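Local coordinates for protein putative cytosine/guanine deaminase (Unidentified, PDB 2PAJ) that catalyses the zinc-dependent hydrolytic deamination of 2-amino-4-hydroxypteridines such as isoxanthopterin to the corresponding 2,4-dihydroxypteridines, with release of ammonium, at residues T75-F80 with V134-Y139; D196-A201 with R239-R244; D275-D280 with A298-G303; V304-Q309 with H351-A356. All coordinates share one frame; numbering follows the deposited sequence.

Contact 1: T75-F80 with V134-Y139. With ZN (zinc ion), chain B.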
loop_
_atom_site.group_PDB
_atom_site.type_symbol
_atom_site.label_atom_id
_atom_site.label_comp_id
_atom_site.label_asym_id
_atom_site.label_seq_id
_atom_site.Cartn_x
_atom_site.Cartn_y
_atom_site.Cartn_z
ATOM N N THR A 75 0.333 2.392 -0.389
ATOM C CA THR A 75 1.686 2.924 -0.416
ATOM C C THR A 75 2.365 3.198 0.925
ATOM O O THR A 75 3.432 3.805 0.954
ATOM C CB THR A 75 1.753 4.206 -1.256
ATOM O OG1 THR A 75 0.939 5.222 -0.666
ATOM C CG2 THR A 75 1.264 3.934 -2.651
ATOM N N HIS A 76 1.762 2.759 2.027
ATOM C CA HIS A 76 2.354 2.939 3.352
ATOM C C HIS A 76 1.682 2.033 4.383
ATOM O O HIS A 76 0.464 1.934 4.421
ATOM C CB HIS A 76 2.272 4.398 3.790
ATOM C CG HIS A 76 2.984 4.671 5.077
ATOM N ND1 HIS A 76 4.339 4.488 5.230
ATOM C CD2 HIS A 76 2.518 5.055 6.287
ATOM C CE1 HIS A 76 4.677 4.740 6.481
ATOM N NE2 HIS A 76 3.590 5.086 7.145
ATOM N N HIS A 77 2.492 1.383 5.220
ATOM C CA HIS A 77 1.992 0.434 6.215
ATOM C C HIS A 77 3.056 0.095 7.264
ATOM O O HIS A 77 4.209 0.488 7.140
ATOM C CB HIS A 77 1.599 -0.861 5.501
ATOM C CG HIS A 77 0.508 -1.633 6.178
ATOM N ND1 HIS A 77 0.329 -1.641 7.546
ATOM C CD2 HIS A 77 -0.439 -2.461 5.672
ATOM C CE1 HIS A 77 -0.676 -2.442 7.852
ATOM N NE2 HIS A 77 -1.158 -2.952 6.733
ATOM N N HIS A 78 2.648 -0.639 8.294
ATOM C CA HIS A 78 3.534 -1.106 9.363
ATOM C C HIS A 78 2.944 -2.435 9.836
ATOM O O HIS A 78 2.479 -2.543 10.963
ATOM C CB HIS A 78 3.573 -0.118 10.535
ATOM C CG HIS A 78 4.048 1.251 10.165
ATOM N ND1 HIS A 78 5.245 1.478 9.524
ATOM C CD2 HIS A 78 3.483 2.467 10.348
ATOM C CE1 HIS A 78 5.397 2.774 9.323
ATOM N NE2 HIS A 78 4.341 3.397 9.813
ATOM N N LEU A 79 2.977 -3.440 8.966
ATOM C CA LEU A 79 2.404 -4.757 9.247
ATOM C C LEU A 79 2.662 -5.436 10.588
ATOM O O LEU A 79 1.856 -6.257 11.017
ATOM C CB LEU A 79 2.761 -5.758 8.130
ATOM C CG LEU A 79 1.903 -5.950 6.863
ATOM C CD1 LEU A 79 0.426 -5.820 7.198
ATOM C CD2 LEU A 79 2.283 -4.937 5.819
ATOM N N PHE A 80 3.764 -5.132 11.262
ATOM C CA PHE A 80 4.000 -5.812 12.531
ATOM C C PHE A 80 2.960 -5.360 13.542
ATOM O O PHE A 80 2.552 -6.131 14.421
ATOM C CB PHE A 80 5.429 -5.570 13.035
ATOM C CG PHE A 80 5.650 -4.233 13.692
ATOM C CD1 PHE A 80 5.487 -4.084 15.068
ATOM C CD2 PHE A 80 6.098 -3.147 12.950
ATOM C CE1 PHE A 80 5.775 -2.885 15.695
ATOM C CE2 PHE A 80 6.390 -1.937 13.563
ATOM C CZ PHE A 80 6.230 -1.803 14.948
ATOM N N VAL A 134 0.680 -4.172 -2.015
ATOM C CA VAL A 134 0.884 -3.664 -0.673
ATOM C C VAL A 134 2.319 -3.190 -0.492
ATOM O O VAL A 134 3.249 -3.783 -1.022
ATOM C CB VAL A 134 0.592 -4.760 0.371
ATOM C CG1 VAL A 134 0.606 -4.162 1.764
ATOM C CG2 VAL A 134 -0.730 -5.444 0.065
ATOM N N ALA A 135 2.485 -2.104 0.245
ATOM C CA ALA A 135 3.799 -1.555 0.518
ATOM C C ALA A 135 3.896 -1.454 2.031
ATOM O O ALA A 135 3.065 -0.804 2.668
ATOM C CB ALA A 135 3.957 -0.175 -0.122
ATOM N N ASP A 136 4.882 -2.131 2.615
ATOM C CA ASP A 136 5.055 -2.072 4.054
ATOM C C ASP A 136 6.325 -1.324 4.439
ATOM O O ASP A 136 7.395 -1.574 3.887
ATOM C CB ASP A 136 5.078 -3.477 4.656
ATOM C CG ASP A 136 5.286 -3.453 6.165
ATOM O OD1 ASP A 136 4.472 -2.825 6.879
ATOM O OD2 ASP A 136 6.273 -4.053 6.643
ATOM N N HIS A 137 6.179 -0.384 5.373
ATOM C CA HIS A 137 7.297 0.404 5.877
ATOM C C HIS A 137 7.774 -0.383 7.087
ATOM O O HIS A 137 7.452 -0.064 8.231
ATOM C CB HIS A 137 6.835 1.807 6.295
ATOM C CG HIS A 137 7.961 2.755 6.574
ATOM N ND1 HIS A 137 7.758 4.039 7.033
ATOM C CD2 HIS A 137 9.301 2.611 6.448
ATOM C CE1 HIS A 137 8.922 4.645 7.178
ATOM N NE2 HIS A 137 9.873 3.799 6.830
ATOM N N ASN A 138 8.520 -1.446 6.807
ATOM C CA ASN A 138 9.042 -2.328 7.838
ATOM C C ASN A 138 10.268 -1.729 8.508
ATOM O O ASN A 138 11.197 -1.271 7.841
ATOM C CB ASN A 138 9.369 -3.698 7.232
ATOM C CG ASN A 138 9.899 -4.682 8.259
ATOM O OD1 ASN A 138 9.598 -4.575 9.450
ATOM N ND2 ASN A 138 10.668 -5.666 7.797
ATOM N N TYR A 139 10.259 -1.701 9.837
ATOM C CA TYR A 139 11.400 -1.157 10.544
ATOM C C TYR A 139 11.844 -1.988 11.724
ATOM O O TYR A 139 12.570 -1.514 12.611
ATOM C CB TYR A 139 11.181 0.309 10.930
ATOM C CG TYR A 139 10.000 0.600 11.807
ATOM C CD1 TYR A 139 9.983 0.209 13.145
ATOM C CD2 TYR A 139 8.938 1.349 11.319
ATOM C CE1 TYR A 139 8.951 0.565 13.976
ATOM C CE2 TYR A 139 7.893 1.715 12.130
ATOM C CZ TYR A 139 7.903 1.321 13.460
ATOM O OH TYR A 139 6.867 1.684 14.276
HETATM ZN ZN ZN B . 3.490 5.228 9.432
HETATM O O HOH W 1 6.381 -4.141 9.456
#
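Asp136 OD1 accepts the backbone N-H of Leu79 at 2.6 Å from Leu79 N, a nearly straight bond that meets the oxygen from above the carboxylate plane. Asp136 CG is anti to the backbone N (chi1 179°), which carries the carboxylate across to the 75-80 loop, where Leu79 CD2 packs against Asp136 CB. The other oxygen, OD2, takes a water that also reaches Asn138 OD1. Beside this polar corner two bonds run in opposite directions: His137 N gives its hydrogen to His77 O, and His78 ND1 gives one to His137 O at 3.0 Å, with the acceptor in the imidazole plane. That second bond fixes the rotation of the His78 ring and leaves NE2 for the zinc ion. His76 NE2 binds the same zinc ion at 2.3 Å, so the loop supplies the His-x-His motif of the amidohydrolase superfamily; His248 and Asp336 are further ligands. The edge of the Phe80 ring meets the face of Tyr139, planes 76° apart. The contact sits on the barrel: strand 131-136 runs between strands 67-73 and 163-168, while Leu126 and Phe115 of helix 112-127 back onto His77 and Phe80 from outside.

Contact 2: D196-A201 with R239-R244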
loop_
_atom_site.group_PDB
_atom_site.type_symbol
_atom_site.label_atom_id
_atom_site.label_comp_id
_atom_site.label_asym_id
_atom_site.label_seq_id
_atom_site.Cartn_x
_atom_site.Cartn_y
_atom_site.Cartn_z
ATOM N N ASP A 196 22.738 -4.329 3.847
ATOM C CA ASP A 196 21.509 -5.095 3.762
ATOM C C ASP A 196 20.696 -4.761 2.536
ATOM O O ASP A 196 20.150 -5.646 1.875
ATOM C CB ASP A 196 20.661 -4.864 5.001
ATOM C CG ASP A 196 19.630 -5.948 5.198
ATOM O OD1 ASP A 196 18.721 -5.759 6.037
ATOM O OD2 ASP A 196 19.739 -6.993 4.513
ATOM N N ILE A 197 20.619 -3.478 2.228
ATOM C CA ILE A 197 19.857 -3.046 1.080
ATOM C C ILE A 197 20.441 -3.538 -0.237
ATOM O O ILE A 197 19.703 -3.892 -1.162
ATOM C CB ILE A 197 19.704 -1.524 1.098
ATOM C CG1 ILE A 197 18.586 -1.159 2.079
ATOM C CG2 ILE A 197 19.403 -0.998 -0.290
ATOM C CD1 ILE A 197 18.186 0.284 2.046
ATOM N N GLU A 198 21.764 -3.589 -0.318
ATOM C CA GLU A 198 22.416 -4.073 -1.529
ATOM C C GLU A 198 22.060 -5.559 -1.673
ATOM O O GLU A 198 21.733 -6.052 -2.757
ATOM C CB GLU A 198 23.922 -3.854 -1.406
ATOM C CG GLU A 198 24.254 -2.388 -1.133
ATOM C CD GLU A 198 25.719 -2.035 -1.366
ATOM O OE1 GLU A 198 26.592 -2.539 -0.612
ATOM O OE2 GLU A 198 25.994 -1.248 -2.303
ATOM N N ARG A 199 22.089 -6.254 -0.543
ATOM C CA ARG A 199 21.747 -7.660 -0.509
ATOM C C ARG A 199 20.311 -7.813 -1.020
ATOM O O ARG A 199 20.055 -8.576 -1.953
ATOM C CB ARG A 199 21.880 -8.176 0.923
ATOM C CG ARG A 199 21.345 -9.562 1.127
ATOM C CD ARG A 199 20.858 -9.727 2.564
ATOM N NE ARG A 199 19.703 -10.623 2.654
ATOM C CZ ARG A 199 18.583 -10.325 3.310
ATOM N NH1 ARG A 199 18.470 -9.160 3.937
ATOM N NH2 ARG A 199 17.565 -11.181 3.326
ATOM N N LEU A 200 19.387 -7.072 -0.410
ATOM C CA LEU A 200 17.968 -7.097 -0.793
ATOM C C LEU A 200 17.710 -6.623 -2.227
ATOM O O LEU A 200 16.865 -7.168 -2.937
ATOM C CB LEU A 200 17.156 -6.224 0.163
ATOM C CG LEU A 200 17.121 -6.702 1.614
ATOM C CD1 LEU A 200 16.452 -5.643 2.485
ATOM C CD2 LEU A 200 16.389 -8.047 1.687
ATOM N N ALA A 201 18.441 -5.600 -2.644
ATOM C CA ALA A 201 18.286 -5.065 -3.979
ATOM C C ALA A 201 18.630 -6.115 -5.014
ATOM O O ALA A 201 17.980 -6.224 -6.044
ATOM C CB ALA A 201 19.178 -3.863 -4.160
ATOM N N ARG A 239 19.710 5.621 -5.266
ATOM C CA ARG A 239 19.757 6.033 -6.659
ATOM C C ARG A 239 20.756 5.225 -7.466
ATOM O O ARG A 239 20.519 4.925 -8.635
ATOM C CB ARG A 239 20.065 7.521 -6.746
ATOM C CG ARG A 239 18.955 8.367 -6.148
ATOM C CD ARG A 239 18.881 9.711 -6.823
ATOM N NE ARG A 239 17.710 10.455 -6.388
ATOM C CZ ARG A 239 17.655 11.212 -5.305
ATOM N NH1 ARG A 239 18.712 11.337 -4.532
ATOM N NH2 ARG A 239 16.536 11.842 -4.994
ATOM N N ARG A 240 21.862 4.861 -6.832
ATOM C CA ARG A 240 22.888 4.057 -7.479
ATOM C C ARG A 240 22.337 2.670 -7.813
ATOM O O ARG A 240 22.688 2.089 -8.825
ATOM C CB ARG A 240 24.098 3.909 -6.559
ATOM C CG ARG A 240 25.237 3.120 -7.174
ATOM C CD ARG A 240 26.382 2.970 -6.207
ATOM N NE ARG A 240 26.097 1.979 -5.180
ATOM C CZ ARG A 240 26.293 2.184 -3.884
ATOM N NH1 ARG A 240 26.767 3.355 -3.463
ATOM N NH2 ARG A 240 26.031 1.220 -3.009
ATOM N N LEU A 241 21.486 2.137 -6.944
ATOM C CA LEU A 241 20.886 0.824 -7.157
ATOM C C LEU A 241 19.563 0.924 -7.920
ATOM O O LEU A 241 18.897 -0.086 -8.142
ATOM C CB LEU A 241 20.641 0.126 -5.816
ATOM C CG LEU A 241 21.867 -0.329 -5.015
ATOM C CD1 LEU A 241 21.469 -0.895 -3.656
ATOM C CD2 LEU A 241 22.601 -1.365 -5.828
ATOM N N GLY A 242 19.189 2.142 -8.310
ATOM C CA GLY A 242 17.949 2.352 -9.038
ATOM C C GLY A 242 16.706 2.091 -8.202
ATOM O O GLY A 242 15.709 1.567 -8.699
ATOM N N LEU A 243 16.763 2.465 -6.927
ATOM C CA LEU A 243 15.640 2.267 -6.020
ATOM C C LEU A 243 14.992 3.599 -5.662
ATOM O O LEU A 243 15.595 4.654 -5.846
ATOM C CB LEU A 243 16.108 1.599 -4.724
ATOM C CG LEU A 243 16.891 0.298 -4.745
ATOM C CD1 LEU A 243 17.220 -0.079 -3.319
ATOM C CD2 LEU A 243 16.081 -0.794 -5.426
ATOM N N ARG A 244 13.765 3.543 -5.145
ATOM C CA ARG A 244 13.055 4.750 -4.729
ATOM C C ARG A 244 13.242 4.976 -3.229
ATOM O O ARG A 244 13.624 4.064 -2.492
ATOM C CB ARG A 244 11.566 4.649 -5.060
ATOM C CG ARG A 244 11.316 4.512 -6.537
ATOM C CD ARG A 244 9.998 5.093 -6.946
ATOM N NE ARG A 244 9.993 5.293 -8.388
ATOM C CZ ARG A 244 9.207 6.150 -9.028
ATOM N NH1 ARG A 244 8.341 6.899 -8.354
ATOM N NH2 ARG A 244 9.306 6.272 -10.340
#
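Leu241 pushes one methyl, CD1, against the side of helix 190-203, where it meets Ala201 CB at 3.8 Å and Glu198 CA at 3.9 Å. Its CG is anti to the carbonyl carbon (chi1 -69°), which points CD1 at the helix. Ile197 contributes its CG2 branch, which is anti to its own backbone N; this methyl is shared, touching Leu241 CD1 and, at 3.8 Å, Leu243 CD1. Ile197 and Leu243 run antiparallel alongside one another, whereas Ile197 and Leu241 cross at a slant. The result is a small apolar patch in which two leucines two residues apart both touch Ile197 and Ala201. Between the two leucines Gly242, with positive phi, is part of the Schellman motif that ends helix 228-240. On the solvent side, Glu198 and Arg240 form a salt bridge, OE2 to NH2 at 2.6 Å. The Arg240 chain leaves its helix extended and bends at chi3 (76°) to deliver the guanidinium edge, but carboxylate and guanidinium planes lie 66° apart and the hydrogen bond is weak. In the barrel, helix 190-203 also packs Leu200 on strand 163-168, and Arg244 leads from the turn into strand 244-248, paired with strand 213-217.

Contact 3: D275-D280 with A298-G303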
loop_
_atom_site.group_PDB
_atom_site.type_symbol
_atom_site.label_atom_id
_atom_site.label_comp_id
_atom_site.label_asym_id
_atom_site.label_seq_id
_atom_site.Cartn_x
_atom_site.Cartn_y
_atom_site.Cartn_z
ATOM N N ASP A 275 19.503 15.913 -0.770
ATOM C CA ASP A 275 19.168 14.929 -1.794
ATOM C C ASP A 275 17.970 14.029 -1.480
ATOM O O ASP A 275 17.959 12.853 -1.855
ATOM C CB ASP A 275 20.390 14.045 -2.089
ATOM C CG ASP A 275 21.598 14.846 -2.579
ATOM O OD1 ASP A 275 21.471 15.597 -3.577
ATOM O OD2 ASP A 275 22.680 14.719 -1.963
ATOM N N TRP A 276 16.954 14.582 -0.816
ATOM C CA TRP A 276 15.783 13.795 -0.459
ATOM C C TRP A 276 14.448 14.261 -1.026
ATOM O O TRP A 276 13.419 14.213 -0.351
ATOM C CB TRP A 276 15.679 13.636 1.065
ATOM C CG TRP A 276 16.237 12.346 1.507
ATOM C CD1 TRP A 276 17.565 12.032 1.668
ATOM C CD2 TRP A 276 15.513 11.122 1.698
ATOM N NE1 TRP A 276 17.711 10.689 1.936
ATOM C CE2 TRP A 276 16.474 10.104 1.960
ATOM C CE3 TRP A 276 14.150 10.782 1.667
ATOM C CZ2 TRP A 276 16.109 8.764 2.190
ATOM C CZ3 TRP A 276 13.790 9.457 1.897
ATOM C CH2 TRP A 276 14.769 8.461 2.156
ATOM N N LEU A 277 14.472 14.711 -2.273
ATOM C CA LEU A 277 13.262 15.120 -2.973
ATOM C C LEU A 277 13.410 14.585 -4.390
ATOM O O LEU A 277 14.466 14.079 -4.760
ATOM C CB LEU A 277 13.103 16.645 -3.017
ATOM C CG LEU A 277 12.858 17.474 -1.748
ATOM C CD1 LEU A 277 12.452 18.884 -2.153
ATOM C CD2 LEU A 277 11.781 16.846 -0.889
ATOM N N GLY A 278 12.355 14.704 -5.182
ATOM C CA GLY A 278 12.392 14.213 -6.546
ATOM C C GLY A 278 11.303 13.192 -6.741
ATOM O O GLY A 278 10.817 12.625 -5.777
ATOM N N SER A 279 10.914 12.960 -7.987
ATOM C CA SER A 279 9.857 12.000 -8.296
ATOM C C SER A 279 10.289 10.620 -7.845
ATOM O O SER A 279 9.539 9.650 -7.923
ATOM C CB SER A 279 9.586 12.003 -9.795
ATOM O OG SER A 279 10.805 12.033 -10.512
ATOM N N ASP A 280 11.527 10.581 -7.369
ATOM C CA ASP A 280 12.236 9.413 -6.863
ATOM C C ASP A 280 11.708 9.030 -5.475
ATOM O O ASP A 280 11.612 7.856 -5.124
ATOM C CB ASP A 280 13.709 9.819 -6.720
ATOM C CG ASP A 280 14.661 8.838 -7.337
ATOM O OD1 ASP A 280 14.693 7.673 -6.902
ATOM O OD2 ASP A 280 15.395 9.235 -8.262
ATOM N N ALA A 298 5.705 20.026 -5.527
ATOM C CA ALA A 298 5.132 20.049 -6.861
ATOM C C ALA A 298 6.197 20.111 -7.956
ATOM O O ALA A 298 6.092 19.413 -8.962
ATOM C CB ALA A 298 4.174 21.226 -6.991
ATOM N N GLN A 299 7.221 20.942 -7.766
ATOM C CA GLN A 299 8.270 21.077 -8.777
ATOM C C GLN A 299 9.221 19.883 -8.831
ATOM O O GLN A 299 9.728 19.533 -9.900
ATOM C CB GLN A 299 9.074 22.354 -8.551
ATOM C CG GLN A 299 10.088 22.250 -7.442
ATOM C CD GLN A 299 11.209 23.281 -7.558
ATOM O OE1 GLN A 299 11.011 24.477 -7.317
ATOM N NE2 GLN A 299 12.397 22.813 -7.940
ATOM N N THR A 300 9.455 19.259 -7.680
ATOM C CA THR A 300 10.341 18.107 -7.604
ATOM C C THR A 300 9.626 16.811 -7.952
ATOM O O THR A 300 10.267 15.814 -8.263
ATOM C CB THR A 300 10.972 17.975 -6.202
ATOM O OG1 THR A 300 9.951 17.773 -5.215
ATOM C CG2 THR A 300 11.738 19.231 -5.864
ATOM N N GLY A 301 8.303 16.825 -7.911
ATOM C CA GLY A 301 7.570 15.622 -8.233
ATOM C C GLY A 301 7.559 14.609 -7.107
ATOM O O GLY A 301 7.317 13.424 -7.328
ATOM N N THR A 302 7.824 15.075 -5.892
ATOM C CA THR A 302 7.826 14.209 -4.718
ATOM C C THR A 302 6.383 13.890 -4.340
ATOM O O THR A 302 5.548 14.788 -4.243
ATOM C CB THR A 302 8.485 14.906 -3.536
ATOM O OG1 THR A 302 9.666 15.579 -3.981
ATOM C CG2 THR A 302 8.849 13.906 -2.469
ATOM N N GLY A 303 6.094 12.613 -4.132
ATOM C CA GLY A 303 4.745 12.206 -3.791
ATOM C C GLY A 303 4.469 12.117 -2.305
ATOM O O GLY A 303 5.354 12.321 -1.476
#
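Gly278 N donates to Thr302 OG1 at 3.1 Å, and the bond is close to straight at 166°. The same hydroxyl passes its own hydrogen on to Thr300 OG1, so that one threonine receives from the loop 275-280 and hands over to the end of helix 291-300. Thr302 OG1 is anti to the carbonyl carbon (chi1 -43°), which puts it within bonding distance of both. Beside this relay, Gly278 CA comes within 3.2 Å of Thr300 O, a C-H···O contact across the backbones. Leu277 runs across the two threonines: CD1 meets Thr300 CG2 at 3.8 Å, and CB faces Thr302 OG1 at 3.7 Å.

In the alpha/beta barrel of this family, strand 281-284, helix 291-300 and strand 303-306 form one beta-alpha-beta unit. The contact lies where the chain enters the first strand and where it leaves the helix for the second, hence at the N-terminal ends of the strands, the far end of the barrel from the zinc ion. Both segments use glycine here: Gly278 adopts phi 121°, and Gly301 leaves helical geometry with positive phi as the first residue past the helix.

Further out, Thr300 OG1 is held by the helix carbonyl Leu296 O. Thr302 packs on Val281 and Tyr283 of the adjoining strand, and Leu277 touches Leu296. Upstream, a Schellman motif with Asp275 at positive phi ends helix 267-273, and Trp276 reaches back to helix 228-240, its NE1 bonded to Met231 O.

Contact 4: V304-Q309 with H351-A356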
loop_
_atom_site.group_PDB
_atom_site.type_symbol
_atom_site.label_atom_id
_atom_site.label_comp_id
_atom_site.label_asym_id
_atom_site.label_seq_id
_atom_site.Cartn_x
_atom_site.Cartn_y
_atom_site.Cartn_z
ATOM N N VAL A 304 3.218 11.828 -1.968
ATOM C CA VAL A 304 2.810 11.695 -0.577
ATOM C C VAL A 304 1.959 10.441 -0.442
ATOM O O VAL A 304 1.319 10.015 -1.394
ATOM C CB VAL A 304 1.962 12.917 -0.094
ATOM C CG1 VAL A 304 2.740 14.217 -0.273
ATOM C CG2 VAL A 304 0.652 12.975 -0.856
ATOM N N ALA A 305 1.992 9.840 0.739
ATOM C CA ALA A 305 1.203 8.655 1.047
ATOM C C ALA A 305 0.208 9.181 2.063
ATOM O O ALA A 305 0.525 9.344 3.247
ATOM C CB ALA A 305 2.070 7.567 1.666
ATOM N N HIS A 306 -0.995 9.469 1.581
ATOM C CA HIS A 306 -2.056 10.009 2.415
ATOM C C HIS A 306 -2.706 8.942 3.285
ATOM O O HIS A 306 -3.196 7.942 2.780
ATOM C CB HIS A 306 -3.101 10.660 1.523
ATOM C CG HIS A 306 -4.208 11.315 2.274
ATOM N ND1 HIS A 306 -5.523 11.214 1.884
ATOM C CD2 HIS A 306 -4.198 12.067 3.397
ATOM C CE1 HIS A 306 -6.280 11.876 2.741
ATOM N NE2 HIS A 306 -5.501 12.400 3.668
ATOM N N CYS A 307 -2.707 9.167 4.596
ATOM C CA CYS A 307 -3.303 8.226 5.548
ATOM C C CYS A 307 -4.245 8.940 6.525
ATOM O O CYS A 307 -3.855 9.250 7.648
ATOM C CB CYS A 307 -2.202 7.492 6.338
ATOM S SG CYS A 307 -0.987 6.592 5.327
ATOM N N PRO A 308 -5.499 9.187 6.108
ATOM C CA PRO A 308 -6.504 9.865 6.930
ATOM C C PRO A 308 -6.852 9.247 8.296
ATOM O O PRO A 308 -6.716 9.915 9.320
ATOM C CB PRO A 308 -7.701 9.968 5.984
ATOM C CG PRO A 308 -7.515 8.812 5.068
ATOM C CD PRO A 308 -6.053 8.850 4.785
ATOM N N GLN A 309 -7.301 7.994 8.324
ATOM C CA GLN A 309 -7.662 7.338 9.587
ATOM C C GLN A 309 -6.541 7.357 10.624
ATOM O O GLN A 309 -6.785 7.469 11.820
ATOM C CB GLN A 309 -8.078 5.893 9.341
ATOM C CG GLN A 309 -9.381 5.749 8.597
ATOM C CD GLN A 309 -9.705 4.308 8.284
ATOM O OE1 GLN A 309 -8.978 3.647 7.543
ATOM N NE2 GLN A 309 -10.800 3.810 8.841
ATOM N N HIS A 351 -12.792 5.371 2.064
ATOM C CA HIS A 351 -14.046 5.947 2.513
ATOM C C HIS A 351 -13.800 7.224 3.306
ATOM O O HIS A 351 -14.500 8.225 3.144
ATOM C CB HIS A 351 -14.778 4.948 3.390
ATOM C CG HIS A 351 -16.162 5.373 3.755
ATOM N ND1 HIS A 351 -16.743 5.054 4.961
ATOM C CD2 HIS A 351 -17.099 6.052 3.054
ATOM C CE1 HIS A 351 -17.980 5.513 4.988
ATOM N NE2 HIS A 351 -18.221 6.122 3.843
ATOM N N MET A 352 -12.804 7.170 4.178
ATOM C CA MET A 352 -12.443 8.303 5.009
ATOM C C MET A 352 -11.846 9.422 4.158
ATOM O O MET A 352 -12.056 10.606 4.429
ATOM C CB MET A 352 -11.435 7.856 6.076
ATOM C CG MET A 352 -11.025 8.940 7.074
ATOM S SD MET A 352 -12.316 9.448 8.220
ATOM C CE MET A 352 -12.770 11.028 7.550
ATOM N N THR A 353 -11.100 9.035 3.128
ATOM C CA THR A 353 -10.467 9.983 2.225
ATOM C C THR A 353 -11.531 10.790 1.498
ATOM O O THR A 353 -11.471 12.018 1.441
ATOM C CB THR A 353 -9.620 9.251 1.189
ATOM O OG1 THR A 353 -8.777 8.311 1.850
ATOM C CG2 THR A 353 -8.757 10.226 0.419
ATOM N N TRP A 354 -12.507 10.086 0.939
ATOM C CA TRP A 354 -13.587 10.735 0.220
ATOM C C TRP A 354 -14.406 11.663 1.112
ATOM O O TRP A 354 -14.683 12.801 0.737
ATOM C CB TRP A 354 -14.501 9.688 -0.405
ATOM C CG TRP A 354 -15.649 10.266 -1.177
ATOM C CD1 TRP A 354 -15.588 11.060 -2.295
ATOM C CD2 TRP A 354 -17.035 10.079 -0.892
ATOM N NE1 TRP A 354 -16.854 11.375 -2.718
ATOM C CE2 TRP A 354 -17.762 10.789 -1.879
ATOM C CE3 TRP A 354 -17.734 9.387 0.104
ATOM C CZ2 TRP A 354 -19.161 10.819 -1.908
ATOM C CZ3 TRP A 354 -19.115 9.418 0.083
ATOM C CH2 TRP A 354 -19.822 10.136 -0.925
ATOM N N LEU A 355 -14.796 11.180 2.290
ATOM C CA LEU A 355 -15.587 11.992 3.214
ATOM C C LEU A 355 -14.876 13.269 3.601
ATOM O O LEU A 355 -15.481 14.337 3.629
ATOM C CB LEU A 355 -15.937 11.205 4.475
ATOM C CG LEU A 355 -17.004 10.112 4.329
ATOM C CD1 LEU A 355 -17.274 9.475 5.678
ATOM C CD2 LEU A 355 -18.282 10.707 3.776
ATOM N N ALA A 356 -13.590 13.158 3.906
ATOM C CA ALA A 356 -12.794 14.314 4.284
ATOM C C ALA A 356 -12.683 15.298 3.120
ATOM O O ALA A 356 -12.598 16.508 3.329
ATOM C CB ALA A 356 -11.432 13.871 4.717
#
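Pro308 rests its ring on helix 346-359, meeting Met352 and Thr353. From the start of the side chain, CB touches Met352 CG at 3.6 Å, the two chains running past one another in opposite directions. CG, the next atom, is 3.5 Å from Thr353 OG1 and also near Met352 CG. CD, where the ring closes on the backbone, lies 3.6 Å above the centre of the His306 imidazole, a residue of the same segment, and is still near Thr353 OG1. The proline ring thus touches both the imidazole and the helix.

Cys307 occupies the N-cap of helix 308-312 and Pro308 its first turn, a place that suits proline because no backbone N-H is needed there. Strand 303-306 belongs to the alpha/beta barrel of the amidohydrolase family, and this short helix begins at the strand's C-terminal end, the end that carries the metal site; the side chain of Pro308 is about 11 Å from the zinc ion.

His306 and Thr353 meet end on, with Thr353 CG2 in the ring plane at the edge and 3.7 Å from His306 ND1. Thr353 CG2 is anti to its backbone N, while OG1 bonds to Glu349 O one turn earlier in the helix. Met352 sets its CG anti to N (chi1 -177°), where it touches both Pro308 CB and Gln309 CG, then bends at chi2 so that the sulfur end leads off. Gln309 adds its CG, 3.9 Å from Met352 CB. Around them, Thr353 also touches Ile333 of the neighbouring strand 331-333 and Trp389 of helix 383-398.

In the fold
Followed from the N terminus, the four contacts come in series, none nested in or crossing another. Contact 1 closes a 53-residue loop containing helix 112-127 and joins the ends of strands 67-73 and 131-136. Contact 2 then brackets 37 residues, including strand 213-217, and ties helix 190-203 to the end of helix 228-240 and the turn after it. Contact 3 closes the shortest loop, 17 residues, between the end of helix 291-300 and the loop before strand 281-284, and contact 4 follows directly, closing 41 residues and joining the end of strand 303-306 to helix 346-359. Arg239 of contact 2 bonds to Asp275 O of contact 3, while Thr75 and His76 of contact 1 pack on Ala305 of contact 4.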